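Local coordinates for alpha-/beta-galactoside alpha-2,3-sialyltransferase (Photobacterium phosphoreum, PDB 2ZWI), which probably transfers sialic acid from CMP-sialic acid to galactosides through an alpha-2,3 linkage, using a GT-B glycosyltransferase fold, at residues Glu106-Asp111 with Thr169-Arg174. Residues are numbered along the deposited sequence; the frame is centred on the assembly and turned at random.
Sequences ELNFYD and TYHMLR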
loop_
_atom_site.group_PDB
_atom_site.type_symbol
_atom_site.label_atom_id
_atom_site.label_comp_id
_atom_site.label_asym_id
_atom_site.label_seq_id
_atom_site.Cartn_x
_atom_site.Cartn_y
_atom_site.Cartn_z
ATOM N N GLU A 106 -10.268 -18.457 3.503
ATOM C CA GLU A 106 -10.329 -17.542 2.365
ATOM C C GLU A 106 -9.344 -16.407 2.590
ATOM O O GLU A 106 -9.106 -16.009 3.731
ATOM C CB GLU A 106 -11.749 -16.999 2.187
ATOM C CG GLU A 106 -12.732 -18.094 1.787
ATOM C CD GLU A 106 -14.131 -17.583 1.507
ATOM O OE1 GLU A 106 -15.035 -18.433 1.303
ATOM O OE2 GLU A 106 -14.330 -16.349 1.487
ATOM N N LEU A 107 -8.779 -15.889 1.505
ATOM C CA LEU A 107 -7.654 -14.949 1.594
ATOM C C LEU A 107 -7.922 -13.650 0.854
ATOM O O LEU A 107 -8.448 -13.664 -0.254
ATOM C CB LEU A 107 -6.372 -15.576 1.031
ATOM C CG LEU A 107 -5.938 -16.947 1.570
ATOM C CD1 LEU A 107 -4.770 -17.481 0.785
ATOM C CD2 LEU A 107 -5.601 -16.875 3.072
ATOM N N ASN A 108 -7.556 -12.539 1.485
ATOM C CA ASN A 108 -7.501 -11.232 0.838
ATOM C C ASN A 108 -6.097 -10.657 1.027
ATOM O O ASN A 108 -5.702 -10.364 2.168
ATOM C CB ASN A 108 -8.540 -10.278 1.450
ATOM C CG ASN A 108 -9.973 -10.737 1.211
ATOM O OD1 ASN A 108 -10.676 -11.142 2.145
ATOM N ND2 ASN A 108 -10.407 -10.687 -0.036
ATOM N N PHE A 109 -5.353 -10.509 -0.073
ATOM C CA PHE A 109 -4.025 -9.893 -0.050
ATOM C C PHE A 109 -4.073 -8.448 -0.585
ATOM O O PHE A 109 -4.620 -8.192 -1.657
ATOM C CB PHE A 109 -3.025 -10.695 -0.891
ATOM C CG PHE A 109 -2.608 -12.011 -0.285
ATOM C CD1 PHE A 109 -1.594 -12.066 0.676
ATOM C CD2 PHE A 109 -3.206 -13.202 -0.697
ATOM C CE1 PHE A 109 -1.195 -13.293 1.243
ATOM C CE2 PHE A 109 -2.806 -14.434 -0.153
ATOM C CZ PHE A 109 -1.798 -14.475 0.825
ATOM N N TYR A 110 -3.506 -7.518 0.167
ATOM C CA TYR A 110 -3.412 -6.118 -0.227
ATOM C C TYR A 110 -1.960 -5.758 -0.511
ATOM O O TYR A 110 -1.097 -6.007 0.332
ATOM C CB TYR A 110 -3.935 -5.235 0.911
ATOM C CG TYR A 110 -5.411 -5.406 1.177
ATOM C CD1 TYR A 110 -5.888 -6.465 1.958
ATOM C CD2 TYR A 110 -6.327 -4.514 0.641
ATOM C CE1 TYR A 110 -7.251 -6.624 2.193
ATOM C CE2 TYR A 110 -7.701 -4.665 0.871
ATOM C CZ TYR A 110 -8.141 -5.714 1.635
ATOM O OH TYR A 110 -9.474 -5.835 1.848
ATOM N N ASP A 111 -1.685 -5.188 -1.690
ATOM C CA ASP A 111 -0.320 -4.769 -2.049
ATOM C C ASP A 111 0.300 -3.904 -0.956
ATOM O O ASP A 111 -0.392 -3.101 -0.354
ATOM C CB ASP A 111 -0.318 -3.950 -3.351
ATOM C CG ASP A 111 -0.575 -4.793 -4.589
ATOM O OD1 ASP A 111 -0.489 -6.042 -4.520
ATOM O OD2 ASP A 111 -0.867 -4.176 -5.642
ATOM N N THR A 169 -8.540 -13.306 -3.038
ATOM C CA THR A 169 -8.627 -12.047 -3.784
ATOM C C THR A 169 -7.351 -11.217 -3.585
ATOM O O THR A 169 -6.855 -11.085 -2.467
ATOM C CB THR A 169 -9.887 -11.244 -3.416
ATOM O OG1 THR A 169 -11.055 -11.987 -3.806
ATOM C CG2 THR A 169 -9.912 -9.888 -4.121
ATOM N N TYR A 170 -6.810 -10.703 -4.693
ATOM C CA TYR A 170 -5.665 -9.780 -4.654
ATOM C C TYR A 170 -6.165 -8.369 -4.885
ATOM O O TYR A 170 -6.610 -8.017 -5.989
ATOM C CB TYR A 170 -4.611 -10.149 -5.696
ATOM C CG TYR A 170 -3.855 -11.394 -5.314
ATOM C CD1 TYR A 170 -2.839 -11.334 -4.355
ATOM C CD2 TYR A 170 -4.168 -12.623 -5.870
ATOM C CE1 TYR A 170 -2.163 -12.451 -3.969
ATOM C CE2 TYR A 170 -3.472 -13.780 -5.492
ATOM C CZ TYR A 170 -2.473 -13.674 -4.532
ATOM O OH TYR A 170 -1.760 -14.768 -4.126
ATOM N N HIS A 171 -6.115 -7.569 -3.831
ATOM C CA HIS A 171 -6.474 -6.167 -3.937
ATOM C C HIS A 171 -5.221 -5.413 -4.373
ATOM O O HIS A 171 -4.233 -5.354 -3.632
ATOM C CB HIS A 171 -6.986 -5.672 -2.603
ATOM C CG HIS A 171 -8.136 -6.471 -2.066
ATOM N ND1 HIS A 171 -9.424 -5.986 -2.036
ATOM C CD2 HIS A 171 -8.191 -7.714 -1.534
ATOM C CE1 HIS A 171 -10.227 -6.889 -1.502
ATOM N NE2 HIS A 171 -9.503 -7.947 -1.185
ATOM N N MET A 172 -5.240 -4.870 -5.587
ATOM C CA MET A 172 -4.020 -4.313 -6.165
ATOM C C MET A 172 -4.042 -2.800 -6.332
ATOM O O MET A 172 -5.040 -2.212 -6.754
ATOM C CB MET A 172 -3.724 -4.960 -7.521
ATOM C CG MET A 172 -3.513 -6.482 -7.484
ATOM S SD MET A 172 -3.047 -7.103 -9.119
ATOM C CE MET A 172 -1.362 -6.469 -9.224
ATOM N N LEU A 173 -2.908 -2.181 -6.035
ATOM C CA LEU A 173 -2.707 -0.766 -6.296
ATOM C C LEU A 173 -3.081 -0.409 -7.715
ATOM O O LEU A 173 -3.773 0.576 -7.949
ATOM C CB LEU A 173 -1.243 -0.407 -6.058
ATOM C CG LEU A 173 -0.824 0.517 -4.922
ATOM C CD1 LEU A 173 -1.939 0.900 -3.948
ATOM C CD2 LEU A 173 0.417 -0.021 -4.225
ATOM N N ARG A 174 -2.620 -1.221 -8.663
ATOM C CA ARG A 174 -2.900 -0.979 -10.067
ATOM C C ARG A 174 -3.162 -2.318 -10.738
ATOM O O ARG A 174 -2.252 -2.930 -11.296
ATOM C CB ARG A 174 -1.723 -0.237 -10.747
ATOM C CG ARG A 174 -1.535 1.234 -10.335
ATOM C CD ARG A 174 -2.698 2.141 -10.832
ATOM N NE ARG A 174 -2.821 2.145 -12.291
ATOM C CZ ARG A 174 -2.240 3.028 -13.096
ATOM N NH1 ARG A 174 -1.514 4.010 -12.598
ATOM N NH2 ARG A 174 -2.403 2.932 -14.405
HETATM O O HOH W 1 -11.487 -14.261 -1.316
HETATM O O HOH W 2 -2.431 -7.858 -4.006
#
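Four main-chain hydrogen bonds join strand 106-110 and its following residue Asp111 to strand 169-172: Thr169 N to Leu107 O, Phe109 N to Thr169 O, His171 N to Phe109 O (2.7 Å) and Asp111 N to His171 O. Thr169 and His171 each give their N and take at their O, the alternating ladder of parallel pairing. The last three donors lie almost along the axes of the carbonyls they meet.

On the face bearing Asn108, Thr169, Tyr110 and His171, the Tyr110 and His171 rings form an offset stack, with centroids 4.1 Å apart and planes at 13°. Tyr110 CZ lies over the imidazole centre, while Thr169 CG2, anti to its own backbone N, approaches the opposite imidazole face 3.5 Å above the plane. Asn108 ND2 comes in at the imidazole edge and gives a weak, bent bond to His171 NE2 (3.1 Å, 121° at the hydrogen). On the other sheet face, the Phe109 and Tyr170 rings are nearly parallel (15°) yet displaced, touching along their sides without stacking; Phe109 CD2 meets Tyr170 CE1 at 3.5 Å.

Past the strand ends, Asp111 turns its carboxylate across to segment 169-174. Asp111 OD2 holds Leu173 N, of the first residue after the strand, at 2.9 Å from above the carboxylate plane and also bonds Tyr117 OH. Asp111 OD1 bonds Tyr160 OH, and water 2 lies between Asp111 OD1 and His171 O.

The Leu173 side chain is about 7 Å from bound CMP. In the seven-stranded parallel sheet of one of the two Rossmann-like domains of the GT-B fold, strand 104-110 lies between 74-82 and 168-172; helix 14-26 packs on Tyr110 and His171, helix 86-98 on Phe109.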